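Local atomic coordinates of substrate binding periplasmic protein (Ralstonia solanacearum, PDB entry 3LOP), a protein that probably binds leucine or related amino acids in the periplasm, as a substrate-binding protein that would hand its ligand to a membrane transporter. Residues L147-A152 against A176-N181; G140-G145 against H168-T173; D130-A135 against I343-V348; Q198-G203 against G221-L226; R63-M68 against E92-E97. All coordinates share one frame; numbering follows the deposited sequence.

Contact 1 of 5, residues L147-A152 against A176-N181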
# COMPACT_ATOMS: atom_id res chain seq x y z
N LEU A 147 13.55 11.66 3.49
CA LEU A 147 12.62 12.55 2.80
C LEU A 147 11.29 12.13 3.41
O LEU A 147 10.95 10.95 3.39
CB LEU A 147 12.58 12.26 1.30
CG LEU A 147 11.42 12.97 0.58
CD1 LEU A 147 11.70 14.47 0.51
CD2 LEU A 147 11.24 12.40 -0.82
N TYR A 148 10.53 13.07 3.96
CA TYR A 148 9.25 12.71 4.57
C TYR A 148 8.10 13.64 4.21
O TYR A 148 8.28 14.84 4.05
CB TYR A 148 9.38 12.64 6.10
CG TYR A 148 9.63 13.97 6.78
CD1 TYR A 148 10.91 14.53 6.82
CD2 TYR A 148 8.59 14.67 7.39
CE1 TYR A 148 11.15 15.74 7.46
CE2 TYR A 148 8.82 15.88 8.03
CZ TYR A 148 10.10 16.41 8.06
OH TYR A 148 10.33 17.61 8.70
N GLN A 149 6.91 13.05 4.08
CA GLN A 149 5.72 13.83 3.77
C GLN A 149 5.32 14.60 5.02
O GLN A 149 5.37 14.07 6.13
CB GLN A 149 4.60 12.90 3.31
CG GLN A 149 3.33 13.60 2.87
CD GLN A 149 2.42 12.69 2.07
OE1 GLN A 149 2.63 12.48 0.88
NE2 GLN A 149 1.41 12.13 2.73
N GLU A 150 4.92 15.85 4.84
CA GLU A 150 4.55 16.70 5.97
C GLU A 150 3.15 16.41 6.52
O GLU A 150 2.25 17.25 6.45
CB GLU A 150 4.67 18.17 5.57
CG GLU A 150 4.63 19.13 6.74
CD GLU A 150 5.16 20.50 6.38
OE1 GLU A 150 4.66 21.09 5.40
OE2 GLU A 150 6.08 20.98 7.08
N ASP A 151 2.99 15.20 7.06
CA ASP A 151 1.74 14.75 7.65
C ASP A 151 1.97 13.42 8.36
O ASP A 151 3.12 13.04 8.62
CB ASP A 151 0.64 14.63 6.58
CG ASP A 151 0.72 13.35 5.78
OD1 ASP A 151 1.80 12.72 5.73
OD2 ASP A 151 -0.31 12.97 5.18
N ALA A 152 0.90 12.70 8.67
CA ALA A 152 1.01 11.42 9.37
C ALA A 152 1.98 10.41 8.73
O ALA A 152 2.67 9.69 9.45
CB ALA A 152 -0.37 10.79 9.52
N ALA A 176 14.25 16.13 5.36
CA ALA A 176 13.62 17.18 4.57
C ALA A 176 12.21 16.74 4.23
O ALA A 176 11.97 15.57 3.93
CB ALA A 176 14.42 17.43 3.30
N SER A 177 11.28 17.69 4.26
CA SER A 177 9.88 17.39 3.99
C SER A 177 9.34 17.97 2.69
O SER A 177 10.01 18.74 2.01
CB SER A 177 9.02 17.91 5.14
OG SER A 177 9.05 19.33 5.18
N TYR A 178 8.11 17.58 2.36
CA TYR A 178 7.41 18.07 1.19
C TYR A 178 5.93 18.00 1.56
O TYR A 178 5.53 17.17 2.38
CB TYR A 178 7.72 17.21 -0.05
CG TYR A 178 7.05 15.85 -0.04
CD1 TYR A 178 5.74 15.70 -0.48
CD2 TYR A 178 7.72 14.73 0.45
CE1 TYR A 178 5.10 14.46 -0.43
CE2 TYR A 178 7.10 13.49 0.50
CZ TYR A 178 5.79 13.37 0.07
OH TYR A 178 5.16 12.15 0.14
N PRO A 179 5.09 18.87 0.99
CA PRO A 179 3.65 18.91 1.27
C PRO A 179 2.84 17.73 0.73
O PRO A 179 3.05 17.30 -0.40
CB PRO A 179 3.20 20.23 0.63
CG PRO A 179 4.47 21.03 0.52
CD PRO A 179 5.48 20.00 0.13
N ARG A 180 1.92 17.21 1.54
CA ARG A 180 1.10 16.09 1.11
C ARG A 180 0.25 16.49 -0.09
O ARG A 180 -0.10 17.67 -0.26
CB ARG A 180 0.18 15.60 2.24
CG ARG A 180 -1.13 16.38 2.39
CD ARG A 180 -1.91 15.94 3.62
NE ARG A 180 -2.19 14.50 3.63
CZ ARG A 180 -3.17 13.92 2.96
NH1 ARG A 180 -4.00 14.64 2.20
NH2 ARG A 180 -3.33 12.61 3.03
N ASN A 181 -0.07 15.51 -0.93
CA ASN A 181 -0.88 15.72 -2.12
C ASN A 181 -0.20 16.60 -3.16
O ASN A 181 -0.86 17.20 -4.01
CB ASN A 181 -2.24 16.31 -1.74
CG ASN A 181 -3.40 15.42 -2.17
OD1 ASN A 181 -3.19 14.33 -2.69
ND2 ASN A 181 -4.62 15.89 -1.95
O HOH W 1 0.50 12.81 -0.86
O HOH W 2 1.31 18.46 4.10
O HOH W 3 7.08 20.43 3.35
O HOH W 4 9.40 21.29 7.02
O HOH W 5 -1.50 10.72 4.52

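Contact 2 of 5, residues G140-G145 against H168-T173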
# COMPACT_ATOMS: atom_id res chain seq x y z
N GLY A 140 27.53 -1.28 7.45
CA GLY A 140 28.38 -0.14 7.78
C GLY A 140 27.88 1.27 7.57
O GLY A 140 28.63 2.22 7.84
N VAL A 141 26.66 1.44 7.09
CA VAL A 141 26.12 2.78 6.88
C VAL A 141 25.86 3.47 8.22
O VAL A 141 25.28 2.87 9.13
CB VAL A 141 24.80 2.73 6.08
CG1 VAL A 141 24.16 4.11 6.01
CG2 VAL A 141 25.09 2.22 4.68
N THR A 142 26.28 4.72 8.33
CA THR A 142 26.07 5.48 9.56
C THR A 142 25.41 6.83 9.32
O THR A 142 24.91 7.45 10.26
CB THR A 142 27.39 5.72 10.30
OG1 THR A 142 28.30 6.42 9.43
CG2 THR A 142 28.00 4.41 10.74
N ARG A 143 25.40 7.29 8.07
CA ARG A 143 24.80 8.59 7.76
C ARG A 143 23.60 8.43 6.85
O ARG A 143 23.72 8.21 5.65
CB ARG A 143 25.85 9.49 7.10
CG ARG A 143 27.06 9.72 8.00
CD ARG A 143 27.99 10.79 7.46
NE ARG A 143 28.69 10.40 6.24
CZ ARG A 143 29.73 9.57 6.20
NH1 ARG A 143 30.22 9.05 7.31
NH2 ARG A 143 30.30 9.29 5.03
N ILE A 144 22.41 8.54 7.45
CA ILE A 144 21.17 8.38 6.73
C ILE A 144 20.31 9.64 6.71
O ILE A 144 20.15 10.31 7.73
CB ILE A 144 20.35 7.22 7.35
CG1 ILE A 144 21.16 5.92 7.24
CG2 ILE A 144 19.00 7.08 6.66
CD1 ILE A 144 20.55 4.73 7.97
N GLY A 145 19.78 9.96 5.53
CA GLY A 145 18.92 11.11 5.38
C GLY A 145 17.51 10.60 5.14
O GLY A 145 17.33 9.45 4.73
N HIS A 168 20.76 1.08 17.47
CA HIS A 168 22.14 0.89 17.06
C HIS A 168 23.00 2.10 17.41
O HIS A 168 24.06 2.31 16.83
CB HIS A 168 22.22 0.60 15.56
CG HIS A 168 21.49 -0.64 15.16
ND1 HIS A 168 20.22 -0.63 14.62
CD2 HIS A 168 21.85 -1.94 15.25
CE1 HIS A 168 19.83 -1.87 14.40
NE2 HIS A 168 20.79 -2.69 14.78
N ALA A 169 22.53 2.88 18.38
CA ALA A 169 23.24 4.07 18.85
C ALA A 169 23.51 5.06 17.72
O ALA A 169 24.56 5.71 17.69
CB ALA A 169 24.55 3.66 19.52
N LEU A 170 22.56 5.18 16.80
CA LEU A 170 22.68 6.10 15.68
C LEU A 170 21.46 7.01 15.62
O LEU A 170 20.47 6.78 16.31
CB LEU A 170 22.80 5.32 14.36
CG LEU A 170 24.05 4.46 14.15
CD1 LEU A 170 23.84 3.56 12.94
CD2 LEU A 170 25.26 5.36 13.95
N ALA A 171 21.55 8.06 14.81
CA ALA A 171 20.45 9.00 14.65
C ALA A 171 20.43 9.51 13.22
O ALA A 171 21.43 9.43 12.51
CB ALA A 171 20.60 10.16 15.63
N ILE A 172 19.28 10.03 12.79
CA ILE A 172 19.15 10.57 11.45
C ILE A 172 20.11 11.73 11.25
O ILE A 172 20.21 12.61 12.10
CB ILE A 172 17.70 11.04 11.19
CG1 ILE A 172 16.76 9.83 11.24
CG2 ILE A 172 17.60 11.74 9.84
CD1 ILE A 172 15.29 10.19 11.16
N THR A 173 20.82 11.73 10.13
CA THR A 173 21.79 12.77 9.82
C THR A 173 21.13 14.03 9.27
O THR A 173 21.53 15.15 9.60
CB THR A 173 22.83 12.28 8.80
OG1 THR A 173 23.67 11.30 9.42
CG2 THR A 173 23.69 13.43 8.29
O HOH W 6 22.52 8.70 10.25

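Contact 3 of 5, residues D130-A135 against I343-V348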
# COMPACT_ATOMS: atom_id res chain seq x y z
N ASP A 130 12.47 -1.48 9.91
CA ASP A 130 13.40 -2.28 10.69
C ASP A 130 14.29 -3.11 9.77
O ASP A 130 15.51 -3.11 9.90
CB ASP A 130 12.64 -3.23 11.63
CG ASP A 130 12.04 -2.53 12.82
OD1 ASP A 130 12.58 -1.48 13.23
OD2 ASP A 130 11.03 -3.03 13.37
N LYS A 131 13.67 -3.82 8.84
CA LYS A 131 14.42 -4.68 7.93
C LYS A 131 15.40 -3.92 7.04
O LYS A 131 16.57 -4.29 6.96
CB LYS A 131 13.45 -5.49 7.07
CG LYS A 131 13.98 -6.85 6.64
CD LYS A 131 12.89 -7.68 5.98
CE LYS A 131 13.40 -9.07 5.60
NZ LYS A 131 13.86 -9.83 6.79
N MSE A 132 14.94 -2.85 6.40
CA MSE A 132 15.80 -2.07 5.52
C MSE A 132 16.90 -1.29 6.23
O MSE A 132 18.05 -1.28 5.79
CB MSE A 132 14.98 -1.08 4.68
CG MSE A 132 14.17 -1.72 3.57
SE MSE A 132 13.30 -0.39 2.47
CE MSE A 132 11.67 -0.17 3.47
N ILE A 133 16.55 -0.61 7.32
CA ILE A 133 17.53 0.17 8.05
C ILE A 133 18.56 -0.72 8.72
O ILE A 133 19.76 -0.43 8.69
CB ILE A 133 16.84 1.08 9.10
CG1 ILE A 133 15.91 2.07 8.40
CG2 ILE A 133 17.88 1.83 9.92
CD1 ILE A 133 16.63 3.00 7.43
N THR A 134 18.12 -1.83 9.30
CA THR A 134 19.06 -2.74 9.95
C THR A 134 20.04 -3.30 8.93
O THR A 134 21.21 -3.52 9.23
CB THR A 134 18.32 -3.89 10.66
OG1 THR A 134 17.50 -3.35 11.70
CG2 THR A 134 19.32 -4.86 11.28
N ALA A 135 19.56 -3.53 7.71
CA ALA A 135 20.41 -4.04 6.65
C ALA A 135 21.51 -3.02 6.34
O ALA A 135 22.67 -3.38 6.14
CB ALA A 135 19.59 -4.33 5.40
N ILE A 343 7.32 -10.65 4.49
CA ILE A 343 8.15 -9.49 4.20
C ILE A 343 9.57 -9.93 3.87
O ILE A 343 10.20 -10.69 4.61
CB ILE A 343 8.17 -8.47 5.36
CG1 ILE A 343 9.05 -7.28 4.96
CG2 ILE A 343 8.67 -9.12 6.64
CD1 ILE A 343 9.00 -6.12 5.93
N GLU A 344 10.05 -9.46 2.72
CA GLU A 344 11.39 -9.78 2.27
C GLU A 344 11.97 -8.52 1.66
O GLU A 344 11.24 -7.59 1.32
CB GLU A 344 11.37 -10.89 1.22
CG GLU A 344 10.81 -12.22 1.70
CD GLU A 344 10.86 -13.31 0.64
OE1 GLU A 344 10.42 -13.05 -0.50
OE2 GLU A 344 11.35 -14.42 0.94
N LEU A 345 13.29 -8.46 1.54
CA LEU A 345 13.92 -7.30 0.95
C LEU A 345 14.08 -7.54 -0.54
O LEU A 345 14.15 -8.69 -0.99
CB LEU A 345 15.28 -7.02 1.60
CG LEU A 345 15.23 -6.61 3.07
CD1 LEU A 345 16.64 -6.40 3.60
CD2 LEU A 345 14.41 -5.33 3.23
N GLY A 346 14.11 -6.45 -1.30
CA GLY A 346 14.25 -6.55 -2.74
C GLY A 346 15.04 -5.38 -3.28
O GLY A 346 15.34 -4.43 -2.55
N VAL A 347 15.37 -5.44 -4.56
CA VAL A 347 16.14 -4.38 -5.20
C VAL A 347 15.77 -4.26 -6.68
O VAL A 347 15.36 -5.23 -7.31
CB VAL A 347 17.66 -4.66 -5.09
CG1 VAL A 347 18.01 -5.95 -5.84
CG2 VAL A 347 18.46 -3.49 -5.64
N VAL A 348 15.92 -3.06 -7.23
CA VAL A 348 15.64 -2.84 -8.64
C VAL A 348 16.95 -3.11 -9.37
O VAL A 348 17.95 -2.42 -9.14
CB VAL A 348 15.17 -1.40 -8.91
CG1 VAL A 348 15.02 -1.16 -10.41
CG2 VAL A 348 13.85 -1.16 -8.21

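Contact 4 of 5, residues Q198-G203 against G221-L226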
# COMPACT_ATOMS: atom_id res chain seq x y z
N GLN A 198 24.96 8.72 3.20
CA GLN A 198 25.31 7.52 2.44
C GLN A 198 24.06 6.85 1.89
O GLN A 198 24.13 6.09 0.92
CB GLN A 198 26.06 6.53 3.33
CG GLN A 198 27.39 7.06 3.84
CD GLN A 198 27.85 6.34 5.09
OE1 GLN A 198 27.09 6.17 6.04
NE2 GLN A 198 29.11 5.92 5.10
N ALA A 199 22.93 7.14 2.51
CA ALA A 199 21.66 6.56 2.09
C ALA A 199 20.54 7.53 2.43
O ALA A 199 20.62 8.29 3.39
CB ALA A 199 21.43 5.22 2.80
N ILE A 200 19.49 7.51 1.61
CA ILE A 200 18.33 8.36 1.84
C ILE A 200 17.09 7.49 1.78
O ILE A 200 16.85 6.79 0.79
CB ILE A 200 18.21 9.47 0.78
CG1 ILE A 200 19.37 10.46 0.94
CG2 ILE A 200 16.88 10.19 0.93
CD1 ILE A 200 19.45 11.51 -0.17
N PHE A 201 16.31 7.54 2.86
CA PHE A 201 15.09 6.76 2.97
C PHE A 201 13.91 7.64 2.56
O PHE A 201 13.79 8.78 3.01
CB PHE A 201 14.92 6.27 4.40
CG PHE A 201 13.73 5.39 4.61
CD1 PHE A 201 12.47 5.93 4.87
CD2 PHE A 201 13.86 4.01 4.52
CE1 PHE A 201 11.36 5.11 5.04
CE2 PHE A 201 12.76 3.17 4.69
CZ PHE A 201 11.51 3.73 4.95
N LEU A 202 13.05 7.11 1.69
CA LEU A 202 11.90 7.86 1.21
C LEU A 202 10.59 7.50 1.90
O LEU A 202 9.98 6.48 1.60
CB LEU A 202 11.75 7.67 -0.30
CG LEU A 202 13.01 7.85 -1.16
CD1 LEU A 202 12.67 7.55 -2.61
CD2 LEU A 202 13.55 9.27 -1.01
N GLY A 203 10.18 8.35 2.83
CA GLY A 203 8.92 8.14 3.53
C GLY A 203 7.95 9.04 2.80
O GLY A 203 7.48 10.05 3.33
N GLY A 221 23.51 13.59 -6.86
CA GLY A 221 23.32 12.85 -5.62
C GLY A 221 23.73 11.40 -5.80
O GLY A 221 23.29 10.75 -6.75
N GLU A 222 24.54 10.88 -4.89
CA GLU A 222 25.02 9.51 -4.99
C GLU A 222 24.56 8.55 -3.89
O GLU A 222 24.92 7.37 -3.91
CB GLU A 222 26.55 9.50 -5.03
CG GLU A 222 27.15 10.14 -6.27
CD GLU A 222 26.69 9.48 -7.56
OE1 GLU A 222 26.40 8.27 -7.54
OE2 GLU A 222 26.62 10.18 -8.59
N ALA A 223 23.76 9.03 -2.94
CA ALA A 223 23.30 8.16 -1.86
C ALA A 223 22.50 6.95 -2.33
O ALA A 223 21.84 7.00 -3.36
CB ALA A 223 22.47 8.97 -0.87
N GLN A 224 22.60 5.87 -1.57
CA GLN A 224 21.83 4.66 -1.86
C GLN A 224 20.39 5.06 -1.55
O GLN A 224 20.13 5.70 -0.53
CB GLN A 224 22.26 3.53 -0.93
CG GLN A 224 21.30 2.34 -0.87
CD GLN A 224 21.23 1.59 -2.18
OE1 GLN A 224 22.25 1.20 -2.74
NE2 GLN A 224 20.01 1.38 -2.68
N LEU A 225 19.45 4.69 -2.42
CA LEU A 225 18.06 5.05 -2.20
C LEU A 225 17.22 3.86 -1.80
O LEU A 225 17.42 2.74 -2.27
CB LEU A 225 17.49 5.68 -3.48
CG LEU A 225 18.23 6.94 -3.96
CD1 LEU A 225 17.78 7.30 -5.36
CD2 LEU A 225 17.99 8.09 -2.99
N LEU A 226 16.27 4.10 -0.90
CA LEU A 226 15.36 3.07 -0.43
C LEU A 226 14.09 3.75 0.05
O LEU A 226 14.10 4.95 0.33
CB LEU A 226 15.99 2.25 0.71
CG LEU A 226 16.43 2.96 1.99
CD1 LEU A 226 16.55 1.93 3.11
CD2 LEU A 226 17.75 3.68 1.78

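Contact 5 of 5, residues R63-M68 against E92-E97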
# COMPACT_ATOMS: atom_id res chain seq x y z
N ARG A 63 -16.28 11.99 3.72
CA ARG A 63 -17.59 12.18 3.10
C ARG A 63 -17.95 11.03 2.16
O ARG A 63 -19.07 10.53 2.18
CB ARG A 63 -17.65 13.51 2.34
CG ARG A 63 -17.70 14.74 3.24
CD ARG A 63 -18.16 15.98 2.48
NE ARG A 63 -17.16 16.45 1.52
CZ ARG A 63 -16.05 17.10 1.86
NH1 ARG A 63 -15.79 17.36 3.13
NH2 ARG A 63 -15.20 17.49 0.91
N ASN A 64 -16.98 10.60 1.35
CA ASN A 64 -17.22 9.51 0.41
C ASN A 64 -17.67 8.23 1.12
O ASN A 64 -18.67 7.63 0.75
CB ASN A 64 -15.95 9.20 -0.38
CG ASN A 64 -15.71 10.17 -1.51
OD1 ASN A 64 -16.48 11.10 -1.74
ND2 ASN A 64 -14.62 9.95 -2.24
N VAL A 65 -16.92 7.82 2.14
CA VAL A 65 -17.26 6.60 2.84
C VAL A 65 -18.62 6.68 3.53
O VAL A 65 -19.41 5.75 3.43
CB VAL A 65 -16.17 6.23 3.87
CG1 VAL A 65 -16.59 4.99 4.67
CG2 VAL A 65 -14.86 5.94 3.14
N ARG A 66 -18.90 7.78 4.20
CA ARG A 66 -20.19 7.93 4.87
C ARG A 66 -21.32 7.88 3.84
O ARG A 66 -22.31 7.17 4.04
CB ARG A 66 -20.24 9.25 5.65
CG ARG A 66 -21.60 9.52 6.27
CD ARG A 66 -21.56 10.67 7.26
NE ARG A 66 -20.94 10.28 8.53
CZ ARG A 66 -19.86 10.85 9.04
NH1 ARG A 66 -19.27 11.85 8.40
NH2 ARG A 66 -19.37 10.43 10.20
N ASP A 67 -21.18 8.63 2.75
CA ASP A 67 -22.20 8.64 1.71
C ASP A 67 -22.41 7.26 1.09
O ASP A 67 -23.54 6.80 0.97
CB ASP A 67 -21.83 9.63 0.59
CG ASP A 67 -21.86 11.07 1.03
OD1 ASP A 67 -22.61 11.41 1.96
OD2 ASP A 67 -21.12 11.89 0.42
N MSE A 68 -21.33 6.61 0.69
CA MSE A 68 -21.44 5.29 0.07
C MSE A 68 -21.97 4.22 1.03
O MSE A 68 -22.69 3.31 0.62
CB MSE A 68 -20.10 4.85 -0.55
CG MSE A 68 -19.95 5.22 -2.06
SE MSE A 68 -18.31 4.70 -2.94
CE MSE A 68 -17.37 5.65 -1.76
N GLU A 92 -12.81 10.07 13.30
CA GLU A 92 -14.14 10.66 13.18
C GLU A 92 -15.28 9.65 13.33
O GLU A 92 -16.45 10.02 13.23
CB GLU A 92 -14.24 11.41 11.85
CG GLU A 92 -13.29 12.60 11.80
CD GLU A 92 -13.35 13.35 10.49
OE1 GLU A 92 -14.46 13.69 10.04
OE2 GLU A 92 -12.27 13.63 9.92
N GLY A 93 -14.93 8.40 13.57
CA GLY A 93 -15.93 7.36 13.77
C GLY A 93 -16.80 6.99 12.59
O GLY A 93 -17.91 6.50 12.77
N VAL A 94 -16.30 7.21 11.38
CA VAL A 94 -17.07 6.89 10.18
C VAL A 94 -17.31 5.39 10.04
O VAL A 94 -18.42 4.96 9.73
CB VAL A 94 -16.35 7.40 8.91
CG1 VAL A 94 -17.17 7.06 7.68
CG2 VAL A 94 -16.13 8.90 9.00
N LEU A 95 -16.27 4.60 10.26
CA LEU A 95 -16.40 3.15 10.15
C LEU A 95 -17.29 2.61 11.26
O LEU A 95 -18.11 1.72 11.02
CB LEU A 95 -15.03 2.48 10.21
CG LEU A 95 -14.01 2.91 9.15
CD1 LEU A 95 -12.70 2.19 9.40
CD2 LEU A 95 -14.54 2.60 7.76
N ALA A 96 -17.13 3.14 12.47
CA ALA A 96 -17.93 2.69 13.61
C ALA A 96 -19.41 2.96 13.38
O ALA A 96 -20.27 2.14 13.71
CB ALA A 96 -17.47 3.39 14.88
N GLU A 97 -19.70 4.12 12.81
CA GLU A 97 -21.08 4.52 12.55
C GLU A 97 -21.75 3.61 11.54
O GLU A 97 -22.93 3.27 11.67
CB GLU A 97 -21.08 5.96 12.04
CG GLU A 97 -22.43 6.50 11.63
CD GLU A 97 -22.33 7.93 11.17
OE1 GLU A 97 -22.09 8.81 12.02
OE2 GLU A 97 -22.46 8.17 9.95
O HOH W 7 -17.27 13.22 10.41

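Contact 1 of 5, residues L147-A152 against A176-N181
The ring of Y178 lies under the backbone of Q149, with Q149 CA over one ring face, 3.9 Å from its centroid. The two residues pair in register on neighbouring parallel strands, 144-149 and 174-178, which with helix 152-166 form a beta-alpha-beta unit. The Q149 side chain then runs out past the phenol end, its CG anti to the backbone N (chi1 -177°), and amide and ring planes stand 82° apart. Y178 OH donates to Q149 OE1 at 2.7 Å, reaching the carbonyl from above its plane. The same hydroxyl is also hydrogen-bonded to T205 N, so its rotation is well defined. L147 CD1 meets the ring at its edge. On the sheet face of Y148 and S177 the roles reverse: S177 CB sits over one face of the Y148 ring, offset toward the rim, 3.6 Å from the centroid.

Beyond the strands, R180 and D151 take over. The side chains meet at about a right angle, and R180 NE gives D151 OD2 a nearly straight hydrogen bond that is part of a salt bridge (2.9 Å, 173°). D151 OD1 meanwhile caps L153 N at the start of the next helix and accepts from Q149 NE2; the Q149 side chain lies about 4 Å from the bound leucine. D151 thus joins the start of that helix to R180, in the loop that follows strand 174-178, beside the leucine site. A water also bridges the pair, donating to D151 OD2 at 2.6 Å and accepting from R180 NH2 at 3.0 Å.

Contact 2 of 5, residues G140-G145 against H168-T173
I144 and T173 bring the two backbones together, their CA atoms 5.4 Å apart, where 140-145 runs into strand 144-149 and the loop residues 168-173 approach strand 174-178. T173 N donates to I144 O at 2.9 Å, and this is the one direct hydrogen bond between the segments. Toward their N-terminal ends the chains spread apart, T142 and L170 being 7.0 Å from CA to CA. Each segment leaves a helix through a Schellman motif, with G140 and A169 as the positive-phi residues that turn the chain.

A single water fills the angle between the diverging backbones. It donates to T142 O and to A171 O, the latter at 2.6 Å, and accepts from I144 N and from T173 OG1, the hydroxyl standing 3.0 Å away. T173 OG1 is swung beside its own backbone N, anti to the carbonyl carbon (chi1 -69°). From there it also lies 3.4 Å from R143 CA, and the side chains of R143 and T173 run side by side, pointing the same way. I172 CG2 comes up against I144 O at 3.6 Å. At the wider end, L170 reaches T142 with CD2, 4.2 Å from T142 CB, and V141 O with CD1.

Behind 140-145, Q198 OE1 accepts from the backbone N of both T142 and R143, tying the segment to the residue that leads into strand 199-203. With two donations and two acceptances, the water has four partners in a strongly distorted arrangement, and it links the two backbones where they are too far apart to bond directly.

Contact 3 of 5, residues D130-A135 against I343-V348
L345 pushes its two methyl groups against the side of helix 130-135, and the close packing is here. CD2 lies 3.6 Å from CG of M132, a buried selenomethionine, and 3.8 Å from K131 CG. CD1 turns the other way along the helix and rests 4.0 Å from A135 CB. The chi1 of L345 (-66°) sets its CG beside its backbone N, 3.8 Å from K131 CG. The isobutyl group crosses the K131 and M132 chains obliquely.

The helix belongs to the periplasmic binding protein lobe whose four-stranded parallel sheet includes strand 199-203; M132 also packs on F201 of that strand. Strand 344-348 is instead the middle strand of a small antiparallel sheet, between 249-252 and 354-356. Helix and strand run at 64° to each other with axes 9.1 Å apart, so contact is confined to the N-terminal part of the strand.

While M132 is buried under L345, K131 lies on the partly exposed flank. Its aliphatic chain stretches past L345, with CD 4.0 Å from I343 CG1 and CE 3.7 Å from I343 O. The chain bends at its last torsion (chi4 61°), turning NZ out of the line of the extended chain. E344 takes little part; its OE1 is hydrogen-bonded to Y342 OH.

Contact 4 of 5, residues Q198-G203 against G221-L226
L226 is the main bump: its side chain rises beside strand 199-203 and fills the hollow between A199 and F201. CD2 leans toward the small A199, 4.1 Å from its CB, and sits 3.4 Å from I200 O. CD1 comes to the edge of the F201 ring, near its plane, 3.7 Å from CD2 of that ring. The two side chains meet at about a right angle. L226 achieves this by placing CG between its backbone N and carbonyl carbon (chi1 59°).

Underneath lies the parallel strand pair of a beta-alpha-beta unit, made of strand 199-203, helix 206-218 and strand 224-227, in which A199, I200 and F201 pair with Q224, L225 and L226. The ladder starts at Q224 N to Q198 O and ends at L202 N to L226 O, the latter 2.8 Å.

On the other sheet face I200 is the knuckle. Its CG1 presses on A223 CB at 3.9 Å, and its CB is met by L225 CD2 at 4.0 Å, so A223 and L225 both meet I200 from the neighbouring strand's side. Helix 206-218 closes this face with Y216 on I200 and V213 on L225, whereas on the face of L226 it is M132 of helix 125-138 that packs on that leucine. Q224, partly exposed, folds back on its own strand, bent at chi2 (66°), with NE2 donating to L225 O and also to G247 O.

Contact 5 of 5, residues R63-M68 against E92-E97
The guanidinium of R66 is met at its edge by the E97 carboxylate, the two planes 44° apart. R66 NE donates to E97 OE2 at 3.0 Å in a nearly straight hydrogen bond (171°) that is part of a salt bridge. The oxygen lies almost in the guanidinium plane, while NE approaches it on the syn side, somewhat out of the carboxylate plane. The carboxylate is shared, for R70 NH2 makes a salt bridge to the same OE2. Two arginines converging on one oxygen would be expected to favour its charged form.

E92 O lies near the guanidinium plane too, but at 4.2 Å from NH2 it is only a neighbour. V94 CG2 approaches obliquely, 3.8 Å from R66 NH2. A water joins the remaining nitrogen to the other acid: it accepts from R66 NH1 and donates to E92 OE1 at 2.9 Å. The R66 chain leaves the helix extended, with CG anti to the backbone N (chi1 175°), and bends at chi3, which sets NE toward E97.

Next to these polar groups the contact is apolar. V65 CG1 packs against V94 CG1 at 3.7 Å, and L95 CD2 reaches the same methyl of V65 more loosely, at 4.4 Å. V65 also rests on S11 of strand 6-12.

G93, with its positive phi, ends the preceding helix in a Schellman motif and is at the same time the N-cap of helix 94-98. The contact is thus a helix-helix packing with a buried valine pair beside a salt bridge, on the lobe built round the five-stranded parallel sheet of this periplasmic binding protein fold.

In the fold
From the N terminus, contact 5 closes first, joining helix 58-71 to helix 94-98 in the lobe of the five-stranded sheet; it is complete before any other opens. Contact 3 then begins on helix 125-138 and closes only at strand 344-348, so contacts 1, 2 and 4 are nested in its long loop. Contacts 2 and 1 cross: their segments alternate at the start and end of strand 144-149 and around strand 174-178. Contact 4 follows in series, and strand 199-203 bonds to 144-149, joining all three in one four-stranded sheet. Contact 3 touches contact 4 through helix 125-138, while contact 5 stays about 38 Å from contact 4, centre to centre.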